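Local coordinates for protein M32 carboxypeptidase (Chitinophagaceae bacterium, PDB 7A03) that probably removes amino acids one at a time from the C-terminal end of peptides, as a metal-dependent carboxypeptidase of the M32 family, at residues 20-25 against 281-286; 72-77 against 86-91; 261-266 against 307-312; 301-306 against 453-458. All blocks are in the same frame, centred on the assembly; numbering follows the deposited sequence.

Contact 1: residues 20-25 against 281-286; sequences KIADVR and EQYGLP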
loop_
_atom_site.group_PDB
_atom_site.type_symbol
_atom_site.label_atom_id
_atom_site.label_comp_id
_atom_site.label_asym_id
_atom_site.label_seq_id
_atom_site.Cartn_x
_atom_site.Cartn_y
_atom_site.Cartn_z
ATOM N N LYS A 20 15.388 -16.913 -13.120
ATOM C CA LYS A 20 15.666 -16.140 -14.332
ATOM C C LYS A 20 14.603 -15.062 -14.552
ATOM O O LYS A 20 14.919 -13.884 -14.812
ATOM C CB LYS A 20 15.725 -17.103 -15.522
ATOM C CG LYS A 20 15.898 -16.446 -16.884
ATOM C CD LYS A 20 15.998 -17.521 -17.952
ATOM C CE LYS A 20 15.933 -16.921 -19.340
ATOM N NZ LYS A 20 15.965 -17.992 -20.379
ATOM N N ILE A 21 13.325 -15.447 -14.409
ATOM C CA ILE A 21 12.245 -14.468 -14.524
ATOM C C ILE A 21 12.431 -13.350 -13.507
ATOM O O ILE A 21 12.260 -12.164 -13.815
ATOM C CB ILE A 21 10.881 -15.160 -14.351
ATOM C CG1 ILE A 21 10.583 -16.078 -15.539
ATOM C CG2 ILE A 21 9.763 -14.133 -14.178
ATOM C CD1 ILE A 21 9.542 -17.124 -15.211
ATOM N N ALA A 22 12.764 -13.716 -12.269
ATOM C CA ALA A 22 12.948 -12.714 -11.227
ATOM C C ALA A 22 14.117 -11.790 -11.546
ATOM O O ALA A 22 14.067 -10.594 -11.242
ATOM C CB ALA A 22 13.150 -13.391 -9.869
ATOM N N ASP A 23 15.190 -12.327 -12.137
ATOM C CA ASP A 23 16.306 -11.476 -12.545
ATOM C C ASP A 23 15.848 -10.414 -13.530
ATOM O O ASP A 23 16.222 -9.236 -13.407
ATOM C CB ASP A 23 17.412 -12.316 -13.189
ATOM C CG ASP A 23 18.177 -13.143 -12.196
ATOM O OD1 ASP A 23 18.075 -12.869 -10.976
ATOM O OD2 ASP A 23 18.895 -14.068 -12.620
ATOM N N VAL A 24 15.049 -10.814 -14.524
ATOM C CA VAL A 24 14.523 -9.825 -15.467
ATOM C C VAL A 24 13.633 -8.807 -14.760
ATOM O O VAL A 24 13.715 -7.598 -15.019
ATOM C CB VAL A 24 13.790 -10.501 -16.638
ATOM C CG1 VAL A 24 13.323 -9.444 -17.623
ATOM C CG2 VAL A 24 14.705 -11.510 -17.337
ATOM N N ARG A 25 12.747 -9.277 -13.878
ATOM C CA ARG A 25 11.815 -8.352 -13.231
ATOM C C ARG A 25 12.548 -7.379 -12.314
ATOM O O ARG A 25 12.205 -6.196 -12.239
ATOM C CB ARG A 25 10.726 -9.130 -12.487
ATOM C CG ARG A 25 9.829 -9.934 -13.418
ATOM C CD ARG A 25 8.403 -10.089 -12.907
ATOM N NE ARG A 25 7.610 -10.899 -13.835
ATOM C CZ ARG A 25 6.942 -10.411 -14.880
ATOM N NH1 ARG A 25 6.962 -9.109 -15.139
ATOM N NH2 ARG A 25 6.253 -11.228 -15.675
ATOM N N GLU A 281 17.035 -17.331 -0.009
ATOM C CA GLU A 281 16.959 -18.641 -0.653
ATOM C C GLU A 281 15.653 -18.844 -1.413
ATOM O O GLU A 281 15.572 -19.757 -2.245
ATOM C CB GLU A 281 17.142 -19.761 0.372
ATOM C CG GLU A 281 17.778 -21.027 -0.198
ATOM C CD GLU A 281 19.128 -20.767 -0.856
ATOM O OE1 GLU A 281 19.892 -19.913 -0.352
ATOM O OE2 GLU A 281 19.422 -21.418 -1.884
ATOM N N GLN A 282 14.639 -18.020 -1.138
ATOM C CA GLN A 282 13.355 -18.081 -1.815
ATOM C C GLN A 282 13.212 -17.024 -2.891
ATOM O O GLN A 282 12.098 -16.790 -3.371
ATOM C CB GLN A 282 12.226 -17.945 -0.793
ATOM C CG GLN A 282 12.128 -19.119 0.116
ATOM C CD GLN A 282 11.655 -20.360 -0.599
ATOM O OE1 GLN A 282 10.642 -20.329 -1.309
ATOM N NE2 GLN A 282 12.360 -21.472 -0.395
ATOM N N TYR A 283 14.315 -16.390 -3.280
ATOM C CA TYR A 283 14.312 -15.384 -4.332
ATOM C C TYR A 283 13.585 -15.902 -5.569
ATOM O O TYR A 283 13.869 -16.999 -6.055
ATOM C CB TYR A 283 15.768 -15.107 -4.681
ATOM C CG TYR A 283 15.999 -14.211 -5.881
ATOM C CD1 TYR A 283 15.952 -12.835 -5.751
ATOM C CD2 TYR A 283 16.276 -14.747 -7.144
ATOM C CE1 TYR A 283 16.182 -12.004 -6.831
ATOM C CE2 TYR A 283 16.507 -13.916 -8.224
ATOM C CZ TYR A 283 16.454 -12.555 -8.064
ATOM O OH TYR A 283 16.687 -11.736 -9.138
ATOM N N GLY A 284 12.628 -15.120 -6.064
ATOM C CA GLY A 284 11.893 -15.495 -7.255
ATOM C C GLY A 284 10.718 -16.422 -7.042
ATOM O O GLY A 284 9.974 -16.679 -7.995
ATOM N N LEU A 285 10.501 -16.918 -5.826
ATOM C CA LEU A 285 9.484 -17.921 -5.543
ATOM C C LEU A 285 8.408 -17.331 -4.646
ATOM O O LEU A 285 8.655 -16.365 -3.915
ATOM C CB LEU A 285 10.115 -19.129 -4.837
ATOM C CG LEU A 285 11.428 -19.635 -5.440
ATOM C CD1 LEU A 285 11.946 -20.855 -4.683
ATOM C CD2 LEU A 285 11.223 -20.015 -6.898
ATOM N N PRO A 286 7.196 -17.898 -4.666
ATOM C CA PRO A 286 6.114 -17.300 -3.867
ATOM C C PRO A 286 6.450 -17.155 -2.393
ATOM O O PRO A 286 6.098 -16.140 -1.782
ATOM C CB PRO A 286 4.919 -18.232 -4.128
ATOM C CG PRO A 286 5.210 -18.814 -5.502
ATOM C CD PRO A 286 6.712 -19.003 -5.512
#
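Y283 reaches across to helix 9-37 and donates a hydrogen bond from its hydroxyl to D23, with OH 2.6 Å from D23 OD1. Its ring is swung out from the turn because CG stands anti to the backbone N (chi1 173°). D23 keeps CG beside its own N and offers the anti lone pair of OD1, the one turned from OD2. The two side chains cross at about a right angle, and D23 OD1 lies at the ring edge, near its plane. The carboxylate itself is turned 42° from the ring. N26, next along the same helix, also bonds to the phenol oxygen of Y283, so this oxygen has two partners. Y283 and G284 are the middle residues of a type II beta turn from Q282 to L285, in the loop between helices 258-277 and 293-307. The contact sets this loop against the N-terminal helix of this largely helical M32 carboxypeptidase. At the turn, A22 CB sits 3.6 Å from G284 CA. At phi 84° a beta carbon on G284 would press on the carbonyl O of Y283, and it would also crowd A22 CB. The A22 methyl also touches Y283 CE2 obliquely at 3.8 Å.

Contact 2: residues 72-77 against 86-91; sequences HELHHH and KNIALS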
loop_
_atom_site.group_PDB
_atom_site.type_symbol
_atom_site.label_atom_id
_atom_site.label_comp_id
_atom_site.label_asym_id
_atom_site.label_seq_id
_atom_site.Cartn_x
_atom_site.Cartn_y
_atom_site.Cartn_z
ATOM N N HIS A 72 2.832 -28.504 -13.658
ATOM C CA HIS A 72 1.847 -29.579 -13.587
ATOM C C HIS A 72 2.475 -30.900 -13.159
ATOM O O HIS A 72 1.833 -31.689 -12.454
ATOM C CB HIS A 72 1.127 -29.691 -14.928
ATOM C CG HIS A 72 0.035 -28.684 -15.110
ATOM N ND1 HIS A 72 -1.090 -28.656 -14.313
ATOM C CD2 HIS A 72 -0.109 -27.672 -15.998
ATOM C CE1 HIS A 72 -1.878 -27.669 -14.700
ATOM N NE2 HIS A 72 -1.308 -27.057 -15.722
ATOM N N GLU A 73 3.725 -31.151 -13.551
ATOM C CA GLU A 73 4.421 -32.348 -13.086
ATOM C C GLU A 73 4.731 -32.262 -11.595
ATOM O O GLU A 73 4.545 -33.233 -10.855
ATOM C CB GLU A 73 5.701 -32.545 -13.894
ATOM C CG GLU A 73 6.649 -33.590 -13.342
ATOM C CD GLU A 73 7.976 -33.614 -14.086
ATOM O OE1 GLU A 73 8.270 -32.640 -14.818
ATOM O OE2 GLU A 73 8.720 -34.609 -13.945
ATOM N N LEU A 74 5.179 -31.097 -11.133
ATOM C CA LEU A 74 5.547 -30.937 -9.734
ATOM C C LEU A 74 4.337 -30.919 -8.812
ATOM O O LEU A 74 4.480 -31.218 -7.617
ATOM C CB LEU A 74 6.372 -29.663 -9.567
ATOM C CG LEU A 74 7.804 -29.836 -10.067
ATOM C CD1 LEU A 74 8.428 -28.508 -10.476
ATOM C CD2 LEU A 74 8.605 -30.498 -8.971
ATOM N N HIS A 75 3.157 -30.572 -9.333
ATOM C CA HIS A 75 1.952 -30.612 -8.511
ATOM C C HIS A 75 1.664 -32.019 -8.001
ATOM O O HIS A 75 1.013 -32.175 -6.962
ATOM C CB HIS A 75 0.755 -30.075 -9.295
ATOM C CG HIS A 75 -0.263 -29.377 -8.445
ATOM N ND1 HIS A 75 0.082 -28.553 -7.394
ATOM C CD2 HIS A 75 -1.617 -29.377 -8.493
ATOM C CE1 HIS A 75 -1.014 -28.077 -6.832
ATOM N NE2 HIS A 75 -2.059 -28.562 -7.479
ATOM N N HIS A 76 2.138 -33.051 -8.706
ATOM C CA HIS A 76 1.899 -34.435 -8.309
ATOM C C HIS A 76 3.078 -35.066 -7.574
ATOM O O HIS A 76 3.192 -36.296 -7.549
ATOM C CB HIS A 76 1.497 -35.314 -9.499
ATOM C CG HIS A 76 0.585 -34.644 -10.477
ATOM N ND1 HIS A 76 0.843 -34.613 -11.830
ATOM C CD2 HIS A 76 -0.584 -33.983 -10.300
ATOM C CE1 HIS A 76 -0.128 -33.964 -12.447
ATOM N NE2 HIS A 76 -1.006 -33.569 -11.541
ATOM N N HIS A 77 3.950 -34.260 -6.973
ATOM C CA HIS A 77 5.081 -34.804 -6.236
ATOM C C HIS A 77 4.789 -34.693 -4.745
ATOM O O HIS A 77 5.045 -33.637 -4.142
ATOM C CB HIS A 77 6.368 -34.054 -6.587
ATOM C CG HIS A 77 7.031 -34.529 -7.845
ATOM N ND1 HIS A 77 8.318 -35.024 -7.867
ATOM C CD2 HIS A 77 6.593 -34.569 -9.125
ATOM C CE1 HIS A 77 8.641 -35.356 -9.104
ATOM N NE2 HIS A 77 7.612 -35.089 -9.888
ATOM N N LYS A 86 3.997 -25.489 -1.528
ATOM C CA LYS A 86 3.294 -24.215 -1.581
ATOM C C LYS A 86 3.781 -23.369 -2.753
ATOM O O LYS A 86 2.975 -22.741 -3.451
ATOM C CB LYS A 86 3.455 -23.466 -0.251
ATOM C CG LYS A 86 2.703 -22.130 -0.182
ATOM C CD LYS A 86 1.201 -22.349 -0.095
ATOM C CE LYS A 86 0.827 -23.158 1.149
ATOM N NZ LYS A 86 -0.641 -23.291 1.315
ATOM N N ASN A 87 5.100 -23.319 -2.965
ATOM C CA ASN A 87 5.659 -22.622 -4.125
ATOM C C ASN A 87 5.058 -23.124 -5.423
ATOM O O ASN A 87 4.612 -22.331 -6.262
ATOM C CB ASN A 87 7.176 -22.786 -4.146
ATOM C CG ASN A 87 7.872 -21.833 -3.197
ATOM O OD1 ASN A 87 7.343 -20.765 -2.882
ATOM N ND2 ASN A 87 9.074 -22.196 -2.758
ATOM N N ILE A 88 5.033 -24.449 -5.603
ATOM C CA ILE A 88 4.467 -25.025 -6.822
ATOM C C ILE A 88 2.995 -24.639 -6.965
ATOM O O ILE A 88 2.548 -24.233 -8.044
ATOM C CB ILE A 88 4.667 -26.553 -6.846
ATOM C CG1 ILE A 88 6.157 -26.903 -6.853
ATOM C CG2 ILE A 88 3.974 -27.171 -8.060
ATOM C CD1 ILE A 88 6.921 -26.315 -8.013
ATOM N N ALA A 89 2.216 -24.759 -5.881
ATOM C CA ALA A 89 0.779 -24.481 -5.966
ATOM C C ALA A 89 0.513 -23.017 -6.308
ATOM O O ALA A 89 -0.333 -22.702 -7.165
ATOM C CB ALA A 89 0.086 -24.872 -4.658
ATOM N N LEU A 90 1.222 -22.105 -5.644
ATOM C CA LEU A 90 1.003 -20.683 -5.884
ATOM C C LEU A 90 1.480 -20.291 -7.271
ATOM O O LEU A 90 0.819 -19.509 -7.965
ATOM C CB LEU A 90 1.698 -19.848 -4.807
ATOM C CG LEU A 90 1.014 -19.929 -3.441
ATOM C CD1 LEU A 90 1.782 -19.124 -2.405
ATOM C CD2 LEU A 90 -0.420 -19.449 -3.551
ATOM N N SER A 91 2.614 -20.842 -7.698
ATOM C CA SER A 91 3.132 -20.516 -9.017
ATOM C C SER A 91 2.203 -21.049 -10.100
ATOM O O SER A 91 2.019 -20.402 -11.137
ATOM C CB SER A 91 4.543 -21.094 -9.178
ATOM O OG SER A 91 5.515 -20.275 -8.547
#
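I88 sets CG1 beside its backbone N (chi1 -62°) and CG2 anti to that N, which puts CD1 on L74 and CG2 beside the backbone N of H75. L74 likewise holds CG beside its own N (chi1 -76°), and its chain crosses that of I88 at about a right angle. The methyls CD1 of L74 and CD1 of I88 meet at 3.6 Å. I88 CD1 also lies 3.7 Å from L74 CB. The other branch, I88 CG2, rests 3.8 Å from L74 CB and 3.7 Å from the backbone N of H75. Two consecutive helices, 65-74 and 82-100, are linked by a short loop and pack against each other where it closes. A type I beta turn from L74 to H77 lies at the start of the link. No hydrogen bond joins the two segments, so the hold is by apolar contact. With both branches of I88 cut back to an alanine, L74 CB and CD1 would probably be left beside a gap. The H75 ring is the outer part of the contact, on the exposed side. Its CE1 comes 4.0 Å from A89 CB, which lies at the ring edge. H75 and I88 run past each other in opposite directions, with I88 CG2 oblique to the imidazole. On the inner side L74 also packs on Y14 and Q10 of helix 9-37.

Contact 3: residues 261-266 against 307-312; sequences MTWSCI and VGRSLN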
loop_
_atom_site.group_PDB
_atom_site.type_symbol
_atom_site.label_atom_id
_atom_site.label_comp_id
_atom_site.label_asym_id
_atom_site.label_seq_id
_atom_site.Cartn_x
_atom_site.Cartn_y
_atom_site.Cartn_z
ATOM N N MET A 261 8.260 14.763 5.449
ATOM C CA MET A 261 9.354 13.821 5.263
ATOM C C MET A 261 9.414 12.775 6.362
ATOM O O MET A 261 9.615 11.591 6.073
ATOM C CB MET A 261 10.687 14.556 5.164
ATOM C CG MET A 261 11.840 13.650 4.779
ATOM S SD MET A 261 13.358 13.918 5.747
ATOM C CE MET A 261 12.804 13.428 7.388
ATOM N N THR A 262 9.297 13.196 7.630
ATOM C CA THR A 262 9.582 12.281 8.729
ATOM C C THR A 262 8.666 11.061 8.661
ATOM O O THR A 262 9.124 9.906 8.750
ATOM C CB THR A 262 9.459 13.023 10.066
ATOM O OG1 THR A 262 10.642 13.818 10.257
ATOM C CG2 THR A 262 9.316 12.055 11.232
ATOM N N TRP A 263 7.369 11.307 8.464
ATOM C CA TRP A 263 6.415 10.206 8.396
ATOM C C TRP A 263 6.481 9.462 7.066
ATOM O O TRP A 263 6.214 8.251 7.039
ATOM C CB TRP A 263 4.998 10.663 8.786
ATOM C CG TRP A 263 4.950 10.960 10.261
ATOM C CD1 TRP A 263 4.636 10.098 11.269
ATOM C CD2 TRP A 263 5.349 12.181 10.894
ATOM N NE1 TRP A 263 4.788 10.718 12.489
ATOM C CE2 TRP A 263 5.208 12.007 12.281
ATOM C CE3 TRP A 263 5.779 13.420 10.413
ATOM C CZ2 TRP A 263 5.501 13.019 13.188
ATOM C CZ3 TRP A 263 6.077 14.415 11.308
ATOM C CH2 TRP A 263 5.943 14.212 12.680
ATOM N N SER A 264 6.848 10.135 5.965
ATOM C CA SER A 264 7.118 9.385 4.738
ATOM C C SER A 264 8.247 8.378 4.966
ATOM O O SER A 264 8.181 7.219 4.522
ATOM C CB SER A 264 7.504 10.337 3.602
ATOM O OG SER A 264 6.408 11.118 3.171
ATOM N N CYS A 265 9.314 8.829 5.627
ATOM C CA CYS A 265 10.470 7.976 5.854
ATOM C C CYS A 265 10.087 6.791 6.729
ATOM O O CYS A 265 10.467 5.654 6.448
ATOM C CB CYS A 265 11.525 8.797 6.589
ATOM S SG CYS A 265 12.486 9.883 5.540
ATOM N N ILE A 266 9.316 7.030 7.800
ATOM C CA ILE A 266 8.940 5.905 8.658
ATOM C C ILE A 266 8.041 4.929 7.903
ATOM O O ILE A 266 8.178 3.700 8.023
ATOM C CB ILE A 266 8.266 6.407 9.947
ATOM C CG1 ILE A 266 9.221 7.339 10.721
ATOM C CG2 ILE A 266 7.820 5.219 10.799
ATOM C CD1 ILE A 266 8.549 8.101 11.831
ATOM N N VAL A 307 3.102 3.102 15.730
ATOM C CA VAL A 307 4.327 3.508 16.408
ATOM C C VAL A 307 4.562 5.006 16.205
ATOM O O VAL A 307 4.605 5.778 17.171
ATOM C CB VAL A 307 5.524 2.674 15.915
ATOM C CG1 VAL A 307 6.788 3.163 16.592
ATOM C CG2 VAL A 307 5.277 1.192 16.201
ATOM N N GLY A 308 4.677 5.431 14.946
ATOM C CA GLY A 308 5.255 6.728 14.623
ATOM C C GLY A 308 4.418 7.932 14.992
ATOM O O GLY A 308 4.934 9.052 14.954
ATOM N N ARG A 309 3.144 7.751 15.326
ATOM C CA ARG A 309 2.320 8.863 15.786
ATOM C C ARG A 309 1.918 8.712 17.248
ATOM O O ARG A 309 1.082 9.480 17.747
ATOM C CB ARG A 309 1.095 9.033 14.878
ATOM C CG ARG A 309 1.461 9.415 13.436
ATOM C CD ARG A 309 0.226 9.787 12.583
ATOM N NE ARG A 309 0.625 9.833 11.176
ATOM C CZ ARG A 309 1.111 10.909 10.547
ATOM N NH1 ARG A 309 1.204 12.082 11.167
ATOM N NH2 ARG A 309 1.483 10.810 9.279
ATOM N N SER A 310 2.501 7.742 17.943
ATOM C CA SER A 310 2.107 7.417 19.305
ATOM C C SER A 310 2.872 8.261 20.315
ATOM O O SER A 310 3.989 8.727 20.056
ATOM C CB SER A 310 2.352 5.938 19.586
ATOM O OG SER A 310 3.728 5.682 19.805
ATOM N N LEU A 311 2.238 8.474 21.469
ATOM C CA LEU A 311 2.876 9.249 22.525
ATOM C C LEU A 311 4.148 8.564 23.010
ATOM O O LEU A 311 5.168 9.230 23.236
ATOM C CB LEU A 311 1.896 9.467 23.680
ATOM C CG LEU A 311 2.444 10.315 24.826
ATOM C CD1 LEU A 311 2.782 11.707 24.349
ATOM C CD2 LEU A 311 1.421 10.376 25.946
ATOM N N ASN A 312 4.120 7.233 23.145
ATOM C CA ASN A 312 5.294 6.500 23.618
ATOM C C ASN A 312 6.496 6.712 22.713
ATOM O O ASN A 312 7.613 6.910 23.196
ATOM C CB ASN A 312 4.985 5.011 23.732
ATOM C CG ASN A 312 4.275 4.663 25.008
ATOM O OD1 ASN A 312 4.313 5.414 25.983
ATOM N ND2 ASN A 312 3.605 3.519 25.011
#
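W263 and R309 make a flat stack. The guanidinium lies over one face of the indole, with centres 4.0 Å apart and planes at 15°. It is also a cation-pi contact, since R309 CZ stands over the five-membered ring, 25° off its normal. The arginine chain is extended from CG to NE, which carries the charged end along the indole to where NH2 is 3.6 Å from W263 CB. T262 CG2 covers the opposite face of the ring, toward its rim.

One hydrogen bond crosses the contact. W263 NE1 donates to G308 O at 3.0 Å, with an N-H...O angle of 157°. The donor stands above the carbonyl plane, not on a lone pair. G308 O also accepts from W314 NE1.

Polar bonds hold the guanidinium. Its NE donates to N305 OD1, NH2 forms a salt bridge with E304, and NH1 reaches the backbone O of I341. These three partners probably fix its rotation, flat on the ring.

A type I beta turn runs from V307 to S310. S310 OG donates to V307 O at 2.8 Å, and S310 N bonds to the same oxygen. S310 is the N-cap of helix 311-324, its OG capping F313 N. W263 lies one turn before H267, the first residue of an HExxH pattern consistent with the metal-binding motif of M32 metallopeptidases, though no metal is bound there here.

Contact 4: residues 301-306 against 453-458; sequences RLWENN and QPLLEW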
loop_
_atom_site.group_PDB
_atom_site.type_symbol
_atom_site.label_atom_id
_atom_site.label_comp_id
_atom_site.label_asym_id
_atom_site.label_seq_id
_atom_site.Cartn_x
_atom_site.Cartn_y
_atom_site.Cartn_z
ATOM N N ARG A 301 1.979 1.134 7.670
ATOM C CA ARG A 301 1.122 1.857 8.600
ATOM C C ARG A 301 1.456 1.554 10.055
ATOM O O ARG A 301 1.305 2.439 10.907
ATOM C CB ARG A 301 -0.350 1.533 8.340
ATOM C CG ARG A 301 -0.885 2.093 7.022
ATOM C CD ARG A 301 -0.738 3.609 6.898
ATOM N NE ARG A 301 -1.556 4.100 5.789
ATOM C CZ ARG A 301 -1.538 5.337 5.305
ATOM N NH1 ARG A 301 -2.378 5.657 4.335
ATOM N NH2 ARG A 301 -0.725 6.267 5.799
ATOM N N LEU A 302 1.881 0.317 10.361
ATOM C CA LEU A 302 2.219 -0.009 11.740
ATOM C C LEU A 302 3.364 0.861 12.208
ATOM O O LEU A 302 3.323 1.413 13.322
ATOM C CB LEU A 302 2.593 -1.486 11.864
ATOM C CG LEU A 302 2.971 -2.012 13.257
ATOM C CD1 LEU A 302 2.558 -3.473 13.383
ATOM C CD2 LEU A 302 4.466 -1.879 13.516
ATOM N N TRP A 303 4.393 1.018 11.361
ATOM C CA TRP A 303 5.492 1.873 11.797
ATOM C C TRP A 303 5.136 3.356 11.731
ATOM O O TRP A 303 5.467 4.119 12.651
ATOM C CB TRP A 303 6.741 1.580 10.978
ATOM C CG TRP A 303 7.414 0.290 11.322
ATOM C CD1 TRP A 303 7.254 -0.911 10.700
ATOM C CD2 TRP A 303 8.381 0.079 12.359
ATOM N NE1 TRP A 303 8.080 -1.857 11.265
ATOM C CE2 TRP A 303 8.762 -1.276 12.305
ATOM C CE3 TRP A 303 8.959 0.906 13.335
ATOM C CZ2 TRP A 303 9.712 -1.823 13.167
ATOM C CZ3 TRP A 303 9.906 0.353 14.197
ATOM C CH2 TRP A 303 10.258 -0.996 14.116
ATOM N N GLU A 304 4.437 3.783 10.678
ATOM C CA GLU A 304 4.163 5.206 10.518
ATOM C C GLU A 304 3.255 5.728 11.623
ATOM O O GLU A 304 3.467 6.831 12.147
ATOM C CB GLU A 304 3.521 5.462 9.153
ATOM C CG GLU A 304 3.227 6.939 8.924
ATOM C CD GLU A 304 2.187 7.195 7.857
ATOM O OE1 GLU A 304 1.735 6.221 7.222
ATOM O OE2 GLU A 304 1.809 8.377 7.669
ATOM N N ASN A 305 2.231 4.955 11.972
ATOM C CA ASN A 305 1.108 5.447 12.754
ATOM C C ASN A 305 1.019 4.800 14.129
ATOM O O ASN A 305 1.150 5.498 15.134
ATOM C CB ASN A 305 -0.181 5.235 11.957
ATOM C CG ASN A 305 -0.299 6.203 10.791
ATOM O OD1 ASN A 305 0.456 7.181 10.699
ATOM N ND2 ASN A 305 -1.240 5.937 9.885
ATOM N N ASN A 306 0.808 3.483 14.199
ATOM C CA ASN A 306 0.681 2.833 15.505
ATOM C C ASN A 306 1.925 3.035 16.360
ATOM O O ASN A 306 1.822 3.141 17.590
ATOM C CB ASN A 306 0.372 1.351 15.330
ATOM C CG ASN A 306 -0.841 1.126 14.464
ATOM O OD1 ASN A 306 -0.776 1.273 13.246
ATOM N ND2 ASN A 306 -1.972 0.827 15.095
ATOM N N GLN A 453 14.085 -2.615 18.527
ATOM C CA GLN A 453 14.481 -3.982 18.213
ATOM C C GLN A 453 13.475 -5.036 18.658
ATOM O O GLN A 453 13.239 -5.974 17.881
ATOM C CB GLN A 453 15.900 -4.253 18.729
ATOM C CG GLN A 453 16.486 -5.599 18.277
ATOM C CD GLN A 453 16.030 -6.747 19.161
ATOM O OE1 GLN A 453 15.645 -6.544 20.319
ATOM N NE2 GLN A 453 16.044 -7.956 18.614
ATOM N N PRO A 454 12.861 -4.971 19.848
ATOM C CA PRO A 454 11.860 -6.002 20.179
ATOM C C PRO A 454 10.690 -6.049 19.213
ATOM O O PRO A 454 10.200 -7.142 18.892
ATOM C CB PRO A 454 11.447 -5.650 21.614
ATOM C CG PRO A 454 12.662 -4.971 22.168
ATOM C CD PRO A 454 13.189 -4.142 21.022
ATOM N N LEU A 455 10.258 -4.891 18.704
ATOM C CA LEU A 455 9.179 -4.882 17.722
ATOM C C LEU A 455 9.634 -5.494 16.399
ATOM O O LEU A 455 8.910 -6.308 15.801
ATOM C CB LEU A 455 8.668 -3.459 17.521
ATOM C CG LEU A 455 7.673 -3.321 16.368
ATOM C CD1 LEU A 455 6.407 -4.106 16.632
ATOM C CD2 LEU A 455 7.364 -1.876 16.161
ATOM N N LEU A 456 10.837 -5.115 15.928
ATOM C CA LEU A 456 11.335 -5.674 14.672
ATOM C C LEU A 456 11.504 -7.182 14.793
ATOM O O LEU A 456 11.149 -7.925 13.878
ATOM C CB LEU A 456 12.650 -5.008 14.251
ATOM C CG LEU A 456 13.206 -5.582 12.941
ATOM C CD1 LEU A 456 12.210 -5.420 11.815
ATOM C CD2 LEU A 456 14.522 -4.898 12.609
ATOM N N GLU A 457 12.038 -7.650 15.922
ATOM C CA GLU A 457 12.149 -9.083 16.160
ATOM C C GLU A 457 10.789 -9.772 16.086
ATOM O O GLU A 457 10.657 -10.839 15.470
ATOM C CB GLU A 457 12.808 -9.325 17.518
ATOM C CG GLU A 457 12.977 -10.793 17.854
ATOM C CD GLU A 457 13.561 -11.017 19.224
ATOM O OE1 GLU A 457 13.204 -10.271 20.162
ATOM O OE2 GLU A 457 14.395 -11.932 19.357
ATOM N N TRP A 458 9.762 -9.193 16.722
ATOM C CA TRP A 458 8.435 -9.804 16.638
ATOM C C TRP A 458 7.954 -9.897 15.189
ATOM O O TRP A 458 7.431 -10.937 14.754
ATOM C CB TRP A 458 7.455 -9.022 17.518
ATOM C CG TRP A 458 6.105 -9.640 17.606
ATOM C CD1 TRP A 458 5.688 -10.598 18.492
ATOM C CD2 TRP A 458 4.972 -9.330 16.786
ATOM N NE1 TRP A 458 4.366 -10.903 18.266
ATOM C CE2 TRP A 458 3.906 -10.143 17.220
ATOM C CE3 TRP A 458 4.757 -8.452 15.712
ATOM C CZ2 TRP A 458 2.650 -10.096 16.636
ATOM C CZ3 TRP A 458 3.502 -8.403 15.133
ATOM C CH2 TRP A 458 2.464 -9.230 15.594
#
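L455 is the bump that reaches into the hollow between W303 and L302. Its CD2 methyl sits over the face of the six-membered ring of W303, 3.8 Å from the ring centre and 16° off its normal. This is a CH-pi contact, with W303 CH2 the nearest ring atom at 3.7 Å. The same methyl meets L302 CD2 at 3.9 Å, and L302 CD2 lies on the same ring face, toward the rim. L455 extends because its CG stands anti to the backbone N (chi1 172°). L455 and W303 reach toward each other from opposite directions. Segments 301-306 and 453-458 run roughly antiparallel (148°), with axes 12.9 Å apart at closest approach, a wide gap that the large side chains span. In this mainly helical fold the contact ties helix 453-462 to helix 293-307, whose E304 bonds to H267 of the HExxH pattern, probably part of the active site. A wider pi-type turn interrupts helix 293-307 at 302-306. Losing the indole to a leucine at W303 is likely to leave L455 CD2 without the face it rests on. L456 CB lies loosely near W303 CZ2, at 4.5 Å. I266 and L273 of helix 258-277 also pack on W303.

Contacts 3 and 4 are buried and lie side by side, with centres 11 Å apart. Helix 293-307 carries one side of contact 4 and leads straight into the 307-312 turn of contact 3. The salt bridge between R309 and E304 joins the two. Contacts 1 and 2 lie farther from the centre of the chain. Contact 1 is at the surface and contact 2 is partly buried. They touch through Q282 and N87, and contact 2 is nested within the loop that contact 1 closes. The chemistry differs too. Contacts 2 and 4 are apolar across their segments. Contact 1 adds a phenol-carboxylate bond, and contact 3 a guanidinium stacked on a buried indole.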